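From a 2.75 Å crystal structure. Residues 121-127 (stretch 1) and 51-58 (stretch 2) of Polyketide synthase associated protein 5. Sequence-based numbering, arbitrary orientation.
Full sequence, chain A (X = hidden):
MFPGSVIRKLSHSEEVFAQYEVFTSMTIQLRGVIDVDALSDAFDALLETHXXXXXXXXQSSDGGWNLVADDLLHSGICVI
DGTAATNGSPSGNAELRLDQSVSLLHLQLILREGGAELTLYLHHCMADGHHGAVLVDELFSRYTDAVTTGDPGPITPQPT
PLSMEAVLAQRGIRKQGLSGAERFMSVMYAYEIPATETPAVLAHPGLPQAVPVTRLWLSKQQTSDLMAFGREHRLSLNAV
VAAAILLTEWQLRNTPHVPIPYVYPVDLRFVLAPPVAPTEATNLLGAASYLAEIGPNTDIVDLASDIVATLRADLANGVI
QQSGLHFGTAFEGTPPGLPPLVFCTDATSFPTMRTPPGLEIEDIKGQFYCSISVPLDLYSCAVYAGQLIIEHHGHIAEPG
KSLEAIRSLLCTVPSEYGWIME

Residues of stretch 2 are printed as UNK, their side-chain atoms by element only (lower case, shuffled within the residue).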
# COMPACT_ATOMS: atom_id res chain seq x y z
N TYR A 121 -4.84 -6.71 10.21
CA TYR A 121 -5.57 -6.89 8.96
C TYR A 121 -6.55 -5.74 8.86
O TYR A 121 -7.32 -5.46 9.79
CB TYR A 121 -6.32 -8.21 8.94
CG TYR A 121 -5.42 -9.41 8.94
CD1 TYR A 121 -4.91 -9.90 10.14
CD2 TYR A 121 -5.08 -10.06 7.75
CE1 TYR A 121 -4.08 -11.01 10.14
CE2 TYR A 121 -4.25 -11.17 7.74
CZ TYR A 121 -3.75 -11.64 8.94
OH TYR A 121 -2.90 -12.73 8.94
N LEU A 122 -6.54 -5.09 7.71
CA LEU A 122 -7.36 -3.93 7.50
C LEU A 122 -7.97 -3.93 6.11
O LEU A 122 -7.26 -4.06 5.12
CB LEU A 122 -6.49 -2.71 7.67
CG LEU A 122 -7.17 -1.35 7.76
CD1 LEU A 122 -8.16 -1.32 8.92
CD2 LEU A 122 -6.06 -0.32 7.95
N HIS A 123 -9.28 -3.82 6.04
CA HIS A 123 -9.90 -3.78 4.74
C HIS A 123 -9.46 -2.49 4.04
O HIS A 123 -9.52 -1.40 4.61
CB HIS A 123 -11.41 -3.83 4.87
CG HIS A 123 -12.10 -4.13 3.59
ND1 HIS A 123 -12.48 -5.41 3.23
CD2 HIS A 123 -12.37 -3.34 2.52
CE1 HIS A 123 -12.95 -5.39 1.99
NE2 HIS A 123 -12.88 -4.15 1.54
N HIS A 124 -9.01 -2.63 2.79
CA HIS A 124 -8.50 -1.49 2.02
C HIS A 124 -9.49 -0.34 1.75
O HIS A 124 -9.08 0.76 1.37
CB HIS A 124 -7.91 -1.99 0.70
CG HIS A 124 -6.80 -1.14 0.15
ND1 HIS A 124 -6.95 0.20 -0.12
CD2 HIS A 124 -5.54 -1.47 -0.24
CE1 HIS A 124 -5.84 0.66 -0.66
NE2 HIS A 124 -4.97 -0.33 -0.75
N CYS A 125 -10.77 -0.60 1.95
CA CYS A 125 -11.75 0.44 1.72
C CYS A 125 -11.69 1.43 2.89
O CYS A 125 -12.34 2.48 2.87
CB CYS A 125 -13.15 -0.18 1.58
SG CYS A 125 -14.06 -0.41 3.18
N MET A 126 -10.91 1.12 3.90
CA MET A 126 -10.82 2.01 5.02
C MET A 126 -9.50 2.73 5.12
O MET A 126 -9.33 3.60 5.98
CB MET A 126 -11.04 1.21 6.29
CG MET A 126 -12.41 0.57 6.30
SD MET A 126 -13.70 1.78 6.71
CE MET A 126 -13.16 2.06 8.37
N ALA A 127 -8.56 2.39 4.25
CA ALA A 127 -7.27 3.04 4.33
C ALA A 127 -6.34 2.60 3.24
O ALA A 127 -6.34 1.44 2.83
CB ALA A 127 -6.64 2.74 5.68
N UNK A 51 -13.69 4.72 15.38
CA UNK A 51 -14.87 3.84 15.42
C UNK A 51 -15.43 3.32 14.11
O UNK A 51 -16.32 2.48 14.11
c UNK A 51 -15.49 6.07 15.94
c UNK A 51 -13.98 6.01 16.03
c UNK A 51 -15.88 4.67 16.23
N UNK A 52 -14.90 3.79 12.98
CA UNK A 52 -15.41 3.30 11.70
C UNK A 52 -14.94 1.86 11.48
O UNK A 52 -15.66 1.02 10.94
c UNK A 52 -14.91 5.59 10.90
c UNK A 52 -14.91 4.16 10.52
c UNK A 52 -15.79 3.95 9.32
N UNK A 53 -13.70 1.59 11.90
CA UNK A 53 -13.10 0.28 11.78
C UNK A 53 -13.98 -0.79 12.40
O UNK A 53 -13.85 -1.99 12.10
c UNK A 53 -10.55 1.09 10.46
c UNK A 53 -9.50 1.36 12.70
c UNK A 53 -10.80 1.34 11.92
c UNK A 53 -11.73 0.27 12.45
N UNK A 54 -14.90 -0.37 13.25
CA UNK A 54 -15.79 -1.31 13.89
C UNK A 54 -17.02 -1.52 13.05
O UNK A 54 -18.13 -1.35 13.54
c UNK A 54 -16.18 -0.80 15.25
N UNK A 55 -16.85 -1.89 11.80
CA UNK A 55 -18.01 -2.09 10.97
C UNK A 55 -17.77 -3.19 9.96
O UNK A 55 -16.80 -3.93 10.05
o UNK A 55 -17.39 -0.64 9.17
c UNK A 55 -18.32 -0.82 10.22
N UNK A 56 -18.68 -3.28 8.99
CA UNK A 56 -18.60 -4.27 7.94
C UNK A 56 -19.35 -3.75 6.73
O UNK A 56 -19.99 -2.70 6.80
c UNK A 56 -21.79 -5.59 7.97
n UNK A 56 -21.13 -5.18 10.01
c UNK A 56 -20.68 -5.48 8.74
c UNK A 56 -19.23 -5.58 8.40
c UNK A 56 -22.45 -5.10 10.00
n UNK A 56 -22.87 -5.35 8.77
N UNK A 57 -19.27 -4.49 5.63
CA UNK A 57 -19.91 -4.09 4.39
C UNK A 57 -21.12 -4.93 4.05
O UNK A 57 -21.14 -6.13 4.31
c UNK A 57 -18.93 -4.19 3.23
c UNK A 57 -17.73 -3.26 3.25
c UNK A 57 -18.11 -1.90 2.72
c UNK A 57 -16.63 -3.89 2.44
N UNK A 58 -22.12 -4.29 3.46
CA UNK A 58 -23.34 -4.96 3.05
C UNK A 58 -23.71 -4.41 1.68
O UNK A 58 -23.87 -3.21 1.53
c UNK A 58 -24.26 -5.37 5.38
o UNK A 58 -26.54 -4.82 5.86
c UNK A 58 -24.45 -4.66 4.05
o UNK A 58 -25.22 -5.29 7.57
c UNK A 58 -25.42 -5.14 6.34

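Position 51 carries three side-chain carbons that close a ring onto the backbone nitrogen. Its CA-to-CB bond points away from stretch 1, and it touches nothing there. The closed ring makes it Pro51.

Position 52 has three carbons, one attached to CA and carrying the other two. The bond to CB points toward stretch 1, and one of the branch carbons lies 3.4 Å from CE of Met126. A fork at the first carbon, with no heteroatom, is valine: Val52, in the t rotamer, with CG1 as the touching atom.

Position 53 shows four carbons, forked at the second. CB leaves sideways, yet the end of the chain comes nearer and reaches both Leu122 and Met126. This is Leu53, chi1 m and chi2 t; its CD2 sits 3.7 Å from CD1 of Leu122 and 3.5 Å from CE of Met126.

Position 54 has a single carbon, pointing away and out of contact: Ala54.

Position 55 has one carbon followed by one oxygen, which reads as serine. Ser55 begins the strand and turns its hydroxyl to its own stretch: OG donates to O of Val52 at 3.0 Å.

Position 56 has one carbon and then a five-membered ring of three carbons and two nitrogens, out of reach of stretch 1. That ring is histidine, His56.

Position 57 again has four carbons forked at the second, but here CB points toward stretch 1, and the side chain meets His123 and Cys125. It is Leu57. Its CD1 lies over one face of the His123 ring, 4.1 Å from the centroid and 23° off the ring normal, a CH-pi contact; its CD2 stands 4.3 Å from SG of Cys125.

Position 58 has three carbons, the third carrying two oxygens, and does not reach stretch 1. Two carbons ahead of a terminal carboxylate carbon make it Glu58, whose OE2 accepts a hydrogen bond from NE2 of His56 at 2.6 Å.

No hydrogen bond crosses between the stretches; the 275 Å² buried comes mainly from apolar contacts, with one CH-pi contact at His123. Met126, all three chi angles m, is covered most: its CE meets Val52 and Leu53 and also rests against the backbone where they join. In a second patch, Leu57 sets CD1 over the imidazole, and both its methyls come near SG of Cys125. For a designer, the rule is compact: one long, flexible methionine meets two residues ahead of the strand, and within the strand Leu57 faces the contact while His56 and Glu58 pair out of its reach.

Stretch 2, residues 51-58: PVLASHLE
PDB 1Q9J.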